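Local coordinates for Rod shape-determining protein (MreC) (Helicobacter pylori, PDB 5LP5) that probably acts as a scaffold of the cell elongation machinery, binding penicillin-binding protein 2 to support the cell wall synthesis that maintains rod shape, at residues N119-G127 / I137-L145; G207-S215 / S224-L232. All blocks are in the same frame, centred on the assembly; numbering follows the deposited sequence.

Overall arrangement
The two contacts are beta hairpins in two different six-stranded antiparallel barrels of the same chain. Interaction 1 joins strands 125-129 and 134-141 of one barrel, and interaction 2 joins strands 209-218 and 223-228 of the other. They follow one another along the chain and lie on opposite sides of its centre, with their centres 25 Å apart and nearest atoms about 9 Å apart. Strand 134-141 nevertheless ties the barrels together: its start, at Ala134 and Ile135, meets Phe209, Val210 and Phe231 of interaction 2. Penicillin-binding protein 2 packs on interaction 1, whereas at interaction 2 a second copy of MreC approaches Leu232.

Interaction 1 of 2, residues N119-G127 / I137-L145; sequences NLEENKIYG and IAVLEKGRL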
ATOM      1  N   ASN C 119      11.502 -43.383   3.454  1.00 55.90           N
ATOM      2  CA  ASN C 119      10.356 -42.712   2.798  1.00 55.86           C
ATOM      3  C   ASN C 119      10.069 -41.241   3.124  1.00 48.30           C
ATOM      4  O   ASN C 119       9.177 -40.890   3.890  1.00 45.53           O
ATOM      5  CB  ASN C 119       9.069 -43.583   2.792  1.00 64.75           C
ATOM      6  CG  ASN C 119       8.856 -44.350   4.084  1.00 69.20           C
ATOM      7  OD1 ASN C 119       9.020 -43.797   5.184  1.00 67.50           O
ATOM      8  ND2 ASN C 119       8.473 -45.636   3.956  1.00 67.49           N
ATOM      9  N   LEU C 120      10.854 -40.388   2.487  1.00 42.41           N
ATOM     10  CA  LEU C 120      10.538 -38.992   2.353  1.00 39.27           C
ATOM     11  C   LEU C 120       9.853 -38.822   1.015  1.00 39.90           C
ATOM     12  O   LEU C 120       9.918 -39.707   0.162  1.00 40.16           O
ATOM     13  CB  LEU C 120      11.802 -38.150   2.366  1.00 37.47           C
ATOM     14  CG  LEU C 120      12.593 -38.147   3.671  1.00 36.23           C
ATOM     15  CD1 LEU C 120      13.891 -37.386   3.524  1.00 35.67           C
ATOM     16  CD2 LEU C 120      11.772 -37.517   4.774  1.00 36.01           C
ATOM     17  N   GLU C 121       9.191 -37.683   0.834  1.00 39.29           N
ATOM     18  CA  GLU C 121       8.626 -37.326  -0.451  1.00 40.24           C
ATOM     19  C   GLU C 121       9.635 -36.520  -1.248  1.00 40.74           C
ATOM     20  O   GLU C 121      10.358 -35.657  -0.702  1.00 41.04           O
ATOM     21  CB  GLU C 121       7.386 -36.459  -0.298  1.00 40.41           C
ATOM     22  CG  GLU C 121       6.216 -37.032   0.451  1.00 39.63           C
ATOM     23  CD  GLU C 121       5.098 -36.012   0.522  1.00 39.12           C
ATOM     24  OE1 GLU C 121       5.119 -35.038  -0.276  1.00 37.38           O
ATOM     25  OE2 GLU C 121       4.211 -36.175   1.384  1.00 41.04           O
ATOM     26  N   GLU C 122       9.634 -36.758  -2.553  1.00 41.53           N
ATOM     27  CA  GLU C 122      10.544 -36.092  -3.427  1.00 42.86           C
ATOM     28  C   GLU C 122      10.017 -34.692  -3.694  1.00 43.35           C
ATOM     29  O   GLU C 122       8.821 -34.482  -3.829  1.00 45.49           O
ATOM     30  CB  GLU C 122      10.715 -36.888  -4.721  1.00 46.13           C
ATOM     31  CG  GLU C 122      11.968 -36.499  -5.504  1.00 47.76           C
ATOM     32  CD  GLU C 122      12.362 -37.482  -6.564  1.00 50.52           C
ATOM     33  OE1 GLU C 122      12.275 -38.705  -6.302  1.00 55.52           O
ATOM     34  OE2 GLU C 122      12.771 -37.010  -7.644  1.00 49.57           O
ATOM     35  N   ASN C 123      10.934 -33.734  -3.719  1.00 43.58           N
ATOM     36  CA  ASN C 123      10.628 -32.335  -3.995  1.00 43.62           C
ATOM     37  C   ASN C 123       9.869 -31.615  -2.884  1.00 40.38           C
ATOM     38  O   ASN C 123       9.649 -30.410  -2.984  1.00 39.82           O
ATOM     39  CB  ASN C 123       9.886 -32.180  -5.313  1.00 47.24           C
ATOM     40  CG  ASN C 123      10.636 -32.800  -6.461  1.00 51.07           C
ATOM     41  OD1 ASN C 123      10.167 -33.780  -7.040  1.00 55.00           O
ATOM     42  ND2 ASN C 123      11.826 -32.255  -6.778  1.00 50.47           N
ATOM     43  N   LYS C 124       9.481 -32.320  -1.826  1.00 35.87           N
ATOM     44  CA  LYS C 124       8.941 -31.636  -0.672  1.00 31.87           C
ATOM     45  C   LYS C 124      10.094 -30.936   0.007  1.00 30.39           C
ATOM     46  O   LYS C 124      11.183 -31.511   0.125  1.00 31.93           O
ATOM     47  CB  LYS C 124       8.291 -32.608   0.297  1.00 30.85           C
ATOM     48  CG  LYS C 124       7.550 -31.907   1.424  1.00 28.52           C
ATOM     49  CD  LYS C 124       7.018 -32.890   2.449  1.00 27.08           C
ATOM     50  CE  LYS C 124       6.448 -32.144   3.641  1.00 25.02           C
ATOM     51  NZ  LYS C 124       5.894 -33.027   4.659  1.00 24.50           N
ATOM     52  N   ILE C 125       9.863 -29.702   0.433  1.00 28.29           N
ATOM     53  CA  ILE C 125      10.894 -28.925   1.095  1.00 27.27           C
ATOM     54  C   ILE C 125      10.825 -29.092   2.611  1.00 27.64           C
ATOM     55  O   ILE C 125       9.837 -28.712   3.239  1.00 27.99           O
ATOM     56  CB  ILE C 125      10.747 -27.432   0.779  1.00 26.86           C
ATOM     57  CG1 ILE C 125      10.840 -27.184  -0.719  1.00 28.13           C
ATOM     58  CG2 ILE C 125      11.803 -26.631   1.509  1.00 25.31           C
ATOM     59  CD1 ILE C 125      10.174 -25.894  -1.144  1.00 28.49           C
ATOM     60  N   TYR C 126      11.885 -29.652   3.185  1.00 28.18           N
ATOM     61  CA  TYR C 126      11.986 -29.896   4.616  1.00 28.87           C
ATOM     62  C   TYR C 126      12.858 -28.845   5.271  1.00 28.68           C
ATOM     63  O   TYR C 126      13.669 -28.225   4.615  1.00 31.54           O
ATOM     64  CB  TYR C 126      12.581 -31.288   4.872  1.00 29.68           C
ATOM     65  CG  TYR C 126      11.730 -32.424   4.351  1.00 30.32           C
ATOM     66  CD1 TYR C 126      10.623 -32.872   5.060  1.00 31.04           C
ATOM     67  CD2 TYR C 126      12.009 -33.031   3.133  1.00 31.29           C
ATOM     68  CE1 TYR C 126       9.829 -33.903   4.578  1.00 32.23           C
ATOM     69  CE2 TYR C 126      11.223 -34.066   2.650  1.00 32.22           C
ATOM     70  CZ  TYR C 126      10.130 -34.500   3.375  1.00 32.59           C
ATOM     71  OH  TYR C 126       9.325 -35.518   2.921  1.00 33.22           O
ATOM     72  N   GLY C 127      12.667 -28.642   6.567  1.00 28.52           N
ATOM     73  CA  GLY C 127      13.482 -27.699   7.333  1.00 27.72           C
ATOM     74  C   GLY C 127      14.617 -28.435   8.012  1.00 26.61           C
ATOM     75  O   GLY C 127      14.491 -29.605   8.350  1.00 25.83           O
ATOM     76  N   ILE C 137      17.325 -25.616   4.616  1.00 22.28           N
ATOM     77  CA  ILE C 137      16.292 -26.537   4.175  1.00 22.89           C
ATOM     78  C   ILE C 137      16.895 -27.714   3.450  1.00 22.74           C
ATOM     79  O   ILE C 137      18.073 -27.712   3.126  1.00 21.76           O
ATOM     80  CB  ILE C 137      15.283 -25.863   3.216  1.00 24.14           C
ATOM     81  CG1 ILE C 137      15.969 -25.481   1.895  1.00 24.55           C
ATOM     82  CG2 ILE C 137      14.665 -24.630   3.872  1.00 23.96           C
ATOM     83  CD1 ILE C 137      15.053 -24.842   0.884  1.00 24.53           C
ATOM     84  N   ALA C 138      16.066 -28.705   3.169  1.00 23.05           N
ATOM     85  CA  ALA C 138      16.531 -29.945   2.550  1.00 24.28           C
ATOM     86  C   ALA C 138      15.518 -30.457   1.553  1.00 24.48           C
ATOM     87  O   ALA C 138      14.331 -30.481   1.847  1.00 23.91           O
ATOM     88  CB  ALA C 138      16.798 -31.004   3.624  1.00 24.47           C
ATOM     89  N   VAL C 139      15.993 -30.883   0.397  1.00 26.22           N
ATOM     90  CA  VAL C 139      15.100 -31.459  -0.619  1.00 28.03           C
ATOM     91  C   VAL C 139      15.631 -32.775  -1.160  1.00 27.96           C
ATOM     92  O   VAL C 139      16.830 -32.910  -1.430  1.00 28.51           O
ATOM     93  CB  VAL C 139      14.912 -30.525  -1.832  1.00 28.63           C
ATOM     94  CG1 VAL C 139      13.704 -30.981  -2.641  1.00 29.90           C
ATOM     95  CG2 VAL C 139      14.757 -29.078  -1.386  1.00 28.19           C
ATOM     96  N   LEU C 140      14.728 -33.735  -1.320  1.00 28.39           N
ATOM     97  CA  LEU C 140      15.078 -34.995  -1.978  1.00 29.49           C
ATOM     98  C   LEU C 140      14.878 -34.823  -3.473  1.00 30.21           C
ATOM     99  O   LEU C 140      13.808 -34.428  -3.904  1.00 31.41           O
ATOM    100  CB  LEU C 140      14.208 -36.128  -1.448  1.00 29.50           C
ATOM    101  CG  LEU C 140      14.388 -37.496  -2.074  1.00 30.50           C
ATOM    102  CD1 LEU C 140      15.780 -38.027  -1.807  1.00 29.80           C
ATOM    103  CD2 LEU C 140      13.332 -38.470  -1.546  1.00 31.42           C
ATOM    104  N   GLU C 141      15.913 -35.081  -4.256  1.00 31.26           N
ATOM    105  CA  GLU C 141      15.832 -35.005  -5.721  1.00 33.19           C
ATOM    106  C   GLU C 141      16.618 -36.163  -6.304  1.00 35.48           C
ATOM    107  O   GLU C 141      17.783 -36.377  -5.943  1.00 35.44           O
ATOM    108  CB  GLU C 141      16.405 -33.699  -6.271  1.00 32.89           C
ATOM    109  CG  GLU C 141      15.564 -32.459  -5.985  1.00 33.12           C
ATOM    110  CD  GLU C 141      16.335 -31.150  -6.178  1.00 32.73           C
ATOM    111  OE1 GLU C 141      17.569 -31.112  -5.958  1.00 32.14           O
ATOM    112  OE2 GLU C 141      15.694 -30.139  -6.531  1.00 32.53           O
ATOM    113  N   LYS C 142      15.978 -36.908  -7.203  1.00 37.47           N
ATOM    114  CA  LYS C 142      16.569 -38.086  -7.810  1.00 38.55           C
ATOM    115  C   LYS C 142      17.352 -38.895  -6.805  1.00 36.44           C
ATOM    116  O   LYS C 142      18.534 -39.145  -6.987  1.00 34.88           O
ATOM    117  CB  LYS C 142      17.457 -37.684  -8.975  1.00 41.75           C
ATOM    118  CG  LYS C 142      16.649 -37.325 -10.215  1.00 45.45           C
ATOM    119  CD  LYS C 142      17.533 -36.988 -11.416  1.00 49.66           C
ATOM    120  CE  LYS C 142      16.713 -36.434 -12.571  1.00 52.33           C
ATOM    121  NZ  LYS C 142      16.261 -35.030 -12.297  1.00 52.93           N
ATOM    122  N   GLY C 143      16.691 -39.270  -5.725  1.00 36.63           N
ATOM    123  CA  GLY C 143      17.292 -40.188  -4.771  1.00 37.53           C
ATOM    124  C   GLY C 143      18.377 -39.636  -3.874  1.00 37.13           C
ATOM    125  O   GLY C 143      18.910 -40.376  -3.065  1.00 38.14           O
ATOM    126  N   ARG C 144      18.695 -38.349  -3.998  1.00 38.12           N
ATOM    127  CA  ARG C 144      19.737 -37.700  -3.169  1.00 38.03           C
ATOM    128  C   ARG C 144      19.162 -36.635  -2.251  1.00 34.95           C
ATOM    129  O   ARG C 144      18.391 -35.771  -2.664  1.00 35.07           O
ATOM    130  CB  ARG C 144      20.797 -37.046  -4.053  1.00 39.92           C
ATOM    131  CG  ARG C 144      21.430 -38.020  -5.010  1.00 43.03           C
ATOM    132  CD  ARG C 144      22.493 -37.398  -5.870  1.00 45.89           C
ATOM    133  NE  ARG C 144      23.153 -38.449  -6.638  1.00 49.45           N
ATOM    134  CZ  ARG C 144      24.151 -39.211  -6.185  1.00 51.59           C
ATOM    135  NH1 ARG C 144      24.634 -39.045  -4.958  1.00 51.31           N
ATOM    136  NH2 ARG C 144      24.684 -40.144  -6.971  1.00 54.03           N
ATOM    137  N   LEU C 145      19.540 -36.688  -0.993  1.00 33.88           N
ATOM    138  CA  LEU C 145      18.983 -35.754  -0.021  1.00 32.16           C
ATOM    139  C   LEU C 145      19.935 -34.573   0.129  1.00 31.29           C
ATOM    140  O   LEU C 145      21.034 -34.702   0.674  1.00 31.59           O
ATOM    141  CB  LEU C 145      18.751 -36.452   1.309  1.00 31.11           C
ATOM    142  CG  LEU C 145      18.026 -35.634   2.358  1.00 31.26           C
ATOM    143  CD1 LEU C 145      16.708 -35.092   1.838  1.00 31.06           C
ATOM    144  CD2 LEU C 145      17.823 -36.483   3.612  1.00 32.05           C
TER
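The ring of Tyr126 meets Ala138 at its edge, where Ala138 O lies near the ring plane, 3.7 Å from Tyr126 CD2; CG of Lys124 lies over one face, offset toward the rim. With CG of Tyr126 anti to the carbonyl carbon (chi1 -63°), the ring reaches back along its own segment, and Glu121 N donates to Tyr126 OH at 3.0 Å. The phenol oxygen thus links the strand to Glu121 in the loop before it. The flat groups of Asn123 and Glu141 are steeply turned, amide and carboxylate planes 67° apart, and Asn123 ND2 touches the aliphatic CG of Glu141 at 3.8 Å. The carboxylate of Glu141 instead forms a salt bridge with Arg154.

Glu122 runs extended across Leu140 O, and its OE2 takes a weak hydrogen bond from Lys142 N. Beside it, Asn123 N donates to Leu140 O at 3.0 Å. Tyr126 and Ala138 form the hydrogen-bonded antiparallel pair, Tyr126 N to Ala138 O at 2.9 Å and Ala138 N to Tyr126 O at 2.8 Å.

Apolar side chains meet on both faces of the hairpin. Ile125 CG2 packs on Ile137 CD1 at 3.8 Å, on the face shared with Val139, and Lys136 and Gln139 of the penicillin-binding protein 2 chain pack against this trio. On the reverse face Tyr126 and Ala138 rest on Leu243 of strand 241-246. Leu140, with CG anti to its backbone N, turns CD2 toward Leu120 CB, and Leu120 CD1 meets Leu145 CD1 at 4.0 Å, these two side chains crossing at about a right angle.

Strand 134-141 thus pairs with 125-129 on one side and, through a type I' turn from Glu141 to Arg144, with 144-149 on the other: a three-stranded antiparallel meander within a closed six-stranded barrel, with one face of its hairpin offered to penicillin-binding protein 2.

Interaction 2 of 2, residues G207-S215 / S224-L232; sequences GVFVGEVSS and SAVLKNAFL
Lys228 lies alongside Ser214, its extended chain passing Ser214 CB with CD at 3.6 Å. CG of Lys228 sits between its backbone N and carbonyl carbon (chi1 62°), which lays the chain over the opposite strand and brings NZ to a water that accepts its hydrogen bond and donates one to Ser214 O. Glu212 and Asn229 approach each other at a slant, carboxylate and amide planes 45° apart; their nearest atoms, Glu212 OE1 and Asn229 ND2, are 3.6 Å apart, too far for a hydrogen bond to be claimed. Phe209 turns the edge of its ring to Asn229, with CE2 3.6 Å from Asn229 O, while Gly211 N lies over one face near the rim. Val210 and Leu227 cross obliquely, touching through Val210 CG1 and Leu227 CD1 at 3.8 Å.

Between the two layers of side chains, the backbones of Glu212 and Lys228 exchange two hydrogen bonds, Lys228 N to Glu212 O being 2.8 Å long. Ser214 N donates to Val226 O at 2.8 Å, and Ser215 N adds a weak bond to the same oxygen; Val226 N returns one to Ser215 O at 3.0 Å. Ser214 and Ser215 together face Val226, a classic beta bulge that shifts the register by one. A second classic bulge, Val210 and Gly211, faces Val195.

Within the barrel, strand 209-218 is flanked on its other side by 194-197, and 223-228 by 178-183. Val210 and Leu227 both touch Leu178 and Val195, joining the two flanking strands through apolar packing, while Phe231 leads toward Ile135 of strand 134-141 in the other barrel.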
ATOM      1  N   GLY C 207       8.103 -21.014  15.854  1.00 23.17           N
ATOM      2  CA  GLY C 207       8.847 -20.699  17.068  1.00 23.33           C
ATOM      3  C   GLY C 207      10.288 -21.167  17.160  1.00 22.90           C
ATOM      4  O   GLY C 207      10.913 -21.003  18.186  1.00 23.27           O
ATOM      5  N   VAL C 208      10.825 -21.733  16.088  1.00 22.32           N
ATOM      6  CA  VAL C 208      12.223 -22.130  16.066  1.00 22.05           C
ATOM      7  C   VAL C 208      13.064 -20.901  15.859  1.00 21.60           C
ATOM      8  O   VAL C 208      12.696 -20.038  15.069  1.00 21.21           O
ATOM      9  CB  VAL C 208      12.502 -23.142  14.956  1.00 21.81           C
ATOM     10  CG1 VAL C 208      13.963 -23.518  14.929  1.00 21.72           C
ATOM     11  CG2 VAL C 208      11.665 -24.390  15.161  1.00 22.48           C
ATOM     12  N   PHE C 209      14.190 -20.803  16.553  1.00 21.85           N
ATOM     13  CA  PHE C 209      15.016 -19.584  16.535  1.00 21.76           C
ATOM     14  C   PHE C 209      15.779 -19.454  15.215  1.00 21.20           C
ATOM     15  O   PHE C 209      16.315 -20.419  14.687  1.00 21.12           O
ATOM     16  CB  PHE C 209      16.001 -19.559  17.696  1.00 22.53           C
ATOM     17  CG  PHE C 209      16.899 -18.349  17.726  1.00 22.74           C
ATOM     18  CD1 PHE C 209      16.443 -17.157  18.255  1.00 23.09           C
ATOM     19  CD2 PHE C 209      18.199 -18.404  17.255  1.00 22.82           C
ATOM     20  CE1 PHE C 209      17.272 -16.025  18.302  1.00 23.52           C
ATOM     21  CE2 PHE C 209      19.025 -17.284  17.287  1.00 23.26           C
ATOM     22  CZ  PHE C 209      18.557 -16.087  17.815  1.00 23.61           C
ATOM     23  N   VAL C 210      15.819 -18.245  14.683  1.00 20.98           N
ATOM     24  CA  VAL C 210      16.550 -17.972  13.460  1.00 21.00           C
ATOM     25  C   VAL C 210      17.692 -17.004  13.706  1.00 22.04           C
ATOM     26  O   VAL C 210      18.841 -17.315  13.366  1.00 21.68           O
ATOM     27  CB  VAL C 210      15.629 -17.405  12.374  1.00 20.85           C
ATOM     28  CG1 VAL C 210      16.424 -17.071  11.132  1.00 20.90           C
ATOM     29  CG2 VAL C 210      14.583 -18.438  12.019  1.00 21.02           C
ATOM     30  N   GLY C 211      17.364 -15.839  14.283  1.00 23.06           N
ATOM     31  CA  GLY C 211      18.360 -14.774  14.519  1.00 24.67           C
ATOM     32  C   GLY C 211      17.762 -13.516  15.108  1.00 26.22           C
ATOM     33  O   GLY C 211      16.677 -13.555  15.663  1.00 27.09           O
ATOM     34  N   GLU C 212      18.482 -12.412  15.004  1.00 28.58           N
ATOM     35  CA  GLU C 212      18.043 -11.132  15.566  1.00 31.55           C
ATOM     36  C   GLU C 212      18.259 -10.022  14.552  1.00 29.23           C
ATOM     37  O   GLU C 212      19.222 -10.055  13.794  1.00 28.62           O
ATOM     38  CB  GLU C 212      18.840 -10.793  16.838  1.00 37.04           C
ATOM     39  CG  GLU C 212      18.652 -11.794  17.970  1.00 42.06           C
ATOM     40  CD  GLU C 212      19.578 -11.614  19.150  1.00 48.43           C
ATOM     41  OE1 GLU C 212      20.086 -10.467  19.354  1.00 51.57           O
ATOM     42  OE2 GLU C 212      19.740 -12.644  19.867  1.00 49.92           O
ATOM     43  N   VAL C 213      17.382  -9.027  14.560  1.00 26.73           N
ATOM     44  CA  VAL C 213      17.471  -7.952  13.590  1.00 25.73           C
ATOM     45  C   VAL C 213      18.681  -7.072  13.896  1.00 26.48           C
ATOM     46  O   VAL C 213      18.827  -6.599  15.011  1.00 26.56           O
ATOM     47  CB  VAL C 213      16.199  -7.098  13.596  1.00 24.78           C
ATOM     48  CG1 VAL C 213      16.317  -5.934  12.599  1.00 25.76           C
ATOM     49  CG2 VAL C 213      15.001  -7.971  13.262  1.00 24.09           C
ATOM     50  N   SER C 214      19.567  -6.882  12.923  1.00 26.33           N
ATOM     51  CA  SER C 214      20.728  -6.026  13.134  1.00 27.48           C
ATOM     52  C   SER C 214      20.597  -4.683  12.413  1.00 29.66           C
ATOM     53  O   SER C 214      21.043  -3.664  12.929  1.00 32.76           O
ATOM     54  CB  SER C 214      22.022  -6.735  12.768  1.00 27.31           C
ATOM     55  OG  SER C 214      22.454  -6.415  11.496  1.00 27.49           O
ATOM     56  N   SER C 215      19.977  -4.666  11.238  1.00 30.35           N
ATOM     57  CA  SER C 215      19.735  -3.406  10.515  1.00 32.28           C
ATOM     58  C   SER C 215      18.503  -3.578   9.636  1.00 31.88           C
ATOM     59  O   SER C 215      17.976  -4.680   9.507  1.00 30.76           O
ATOM     60  CB  SER C 215      20.945  -2.997   9.666  1.00 33.59           C
ATOM     61  OG  SER C 215      21.087  -3.860   8.534  1.00 34.52           O
ATOM     62  N   SER C 224      13.336  -4.644   4.470  1.00 29.89           N
ATOM     63  CA  SER C 224      14.116  -5.839   4.729  1.00 29.10           C
ATOM     64  C   SER C 224      14.806  -5.708   6.071  1.00 28.17           C
ATOM     65  O   SER C 224      15.022  -4.611   6.554  1.00 27.74           O
ATOM     66  CB  SER C 224      15.196  -6.019   3.650  1.00 29.62           C
ATOM     67  OG  SER C 224      14.668  -6.398   2.393  1.00 30.04           O
ATOM     68  N   ALA C 225      15.172  -6.841   6.647  1.00 27.34           N
ATOM     69  CA  ALA C 225      15.898  -6.869   7.895  1.00 26.92           C
ATOM     70  C   ALA C 225      17.072  -7.790   7.750  1.00 26.12           C
ATOM     71  O   ALA C 225      16.919  -8.959   7.414  1.00 26.09           O
ATOM     72  CB  ALA C 225      15.005  -7.356   9.031  1.00 27.16           C
ATOM     73  N   VAL C 226      18.259  -7.269   8.005  1.00 26.03           N
ATOM     74  CA  VAL C 226      19.453  -8.080   7.993  1.00 26.10           C
ATOM     75  C   VAL C 226      19.635  -8.648   9.371  1.00 25.18           C
ATOM     76  O   VAL C 226      19.496  -7.918  10.349  1.00 26.83           O
ATOM     77  CB  VAL C 226      20.691  -7.238   7.636  1.00 27.95           C
ATOM     78  CG1 VAL C 226      21.943  -8.118   7.614  1.00 27.62           C
ATOM     79  CG2 VAL C 226      20.485  -6.555   6.287  1.00 28.12           C
ATOM     80  N   LEU C 227      19.956  -9.934   9.454  1.00 23.75           N
ATOM     81  CA  LEU C 227      20.034 -10.617  10.752  1.00 23.55           C
ATOM     82  C   LEU C 227      21.445 -10.729  11.254  1.00 24.00           C
ATOM     83  O   LEU C 227      22.370 -10.740  10.479  1.00 25.03           O
ATOM     84  CB  LEU C 227      19.441 -12.026  10.670  1.00 22.19           C
ATOM     85  CG  LEU C 227      18.032 -12.088  10.122  1.00 21.51           C
ATOM     86  CD1 LEU C 227      17.491 -13.493  10.274  1.00 20.90           C
ATOM     87  CD2 LEU C 227      17.111 -11.136  10.848  1.00 21.69           C
ATOM     88  N   LYS C 228      21.580 -10.848  12.563  1.00 24.63           N
ATOM     89  CA  LYS C 228      22.825 -11.232  13.196  1.00 26.42           C
ATOM     90  C   LYS C 228      22.514 -12.422  14.124  1.00 26.97           C
ATOM     91  O   LYS C 228      21.345 -12.743  14.329  1.00 27.58           O
ATOM     92  CB  LYS C 228      23.398 -10.056  13.973  1.00 27.40           C
ATOM     93  CG  LYS C 228      22.506  -9.556  15.102  1.00 27.58           C
ATOM     94  CD  LYS C 228      23.089  -8.370  15.846  1.00 28.73           C
ATOM     95  CE  LYS C 228      21.986  -7.612  16.594  1.00 29.20           C
ATOM     96  NZ  LYS C 228      22.464  -6.391  17.339  1.00 31.12           N
ATOM     97  N   ASN C 229      23.538 -13.085  14.657  1.00 27.64           N
ATOM     98  CA  ASN C 229      23.344 -14.270  15.477  1.00 28.01           C
ATOM     99  C   ASN C 229      22.547 -15.368  14.775  1.00 26.84           C
ATOM    100  O   ASN C 229      21.919 -16.201  15.451  1.00 26.86           O
ATOM    101  CB  ASN C 229      22.617 -13.921  16.768  1.00 29.55           C
ATOM    102  CG  ASN C 229      23.480 -13.177  17.723  1.00 32.53           C
ATOM    103  OD1 ASN C 229      24.530 -13.685  18.115  1.00 35.53           O
ATOM    104  ND2 ASN C 229      23.062 -11.957  18.104  1.00 33.72           N
ATOM    105  N   ALA C 230      22.557 -15.380  13.440  1.00 25.70           N
ATOM    106  CA  ALA C 230      21.941 -16.471  12.705  1.00 25.01           C
ATOM    107  C   ALA C 230      23.033 -17.430  12.299  1.00 24.87           C
ATOM    108  O   ALA C 230      24.206 -17.040  12.227  1.00 25.39           O
ATOM    109  CB  ALA C 230      21.214 -15.964  11.479  1.00 24.74           C
ATOM    110  N   PHE C 231      22.654 -18.675  12.029  1.00 23.71           N
ATOM    111  CA  PHE C 231      23.615 -19.641  11.539  1.00 23.88           C
ATOM    112  C   PHE C 231      24.090 -19.263  10.153  1.00 24.15           C
ATOM    113  O   PHE C 231      23.282 -19.068   9.252  1.00 23.08           O
ATOM    114  CB  PHE C 231      23.013 -21.052  11.470  1.00 23.36           C
ATOM    115  CG  PHE C 231      23.904 -22.026  10.762  1.00 23.61           C
ATOM    116  CD1 PHE C 231      25.015 -22.547  11.400  1.00 24.78           C
ATOM    117  CD2 PHE C 231      23.676 -22.368   9.434  1.00 23.42           C
ATOM    118  CE1 PHE C 231      25.873 -23.404  10.737  1.00 25.75           C
ATOM    119  CE2 PHE C 231      24.526 -23.203   8.767  1.00 24.47           C
ATOM    120  CZ  PHE C 231      25.608 -23.752   9.423  1.00 25.81           C
ATOM    121  N   LEU C 232      25.405 -19.158   9.988  1.00 26.57           N
ATOM    122  CA  LEU C 232      26.028 -19.100   8.647  1.00 27.93           C
ATOM    123  C   LEU C 232      27.128 -20.155   8.449  1.00 29.75           C
ATOM    124  O   LEU C 232      26.895 -21.177   7.840  1.00 30.60           O
ATOM    125  CB  LEU C 232      26.604 -17.685   8.322  1.00 28.42           C
ATOM    126  CG  LEU C 232      25.599 -16.569   8.040  1.00 27.78           C
ATOM    127  CD1 LEU C 232      26.285 -15.232   7.860  1.00 29.24           C
ATOM    128  CD2 LEU C 232      24.768 -16.905   6.808  1.00 27.62           C
TER
HETATM  129  O   HOH W   1      23.173  -4.384  15.167  1.00 19.12           O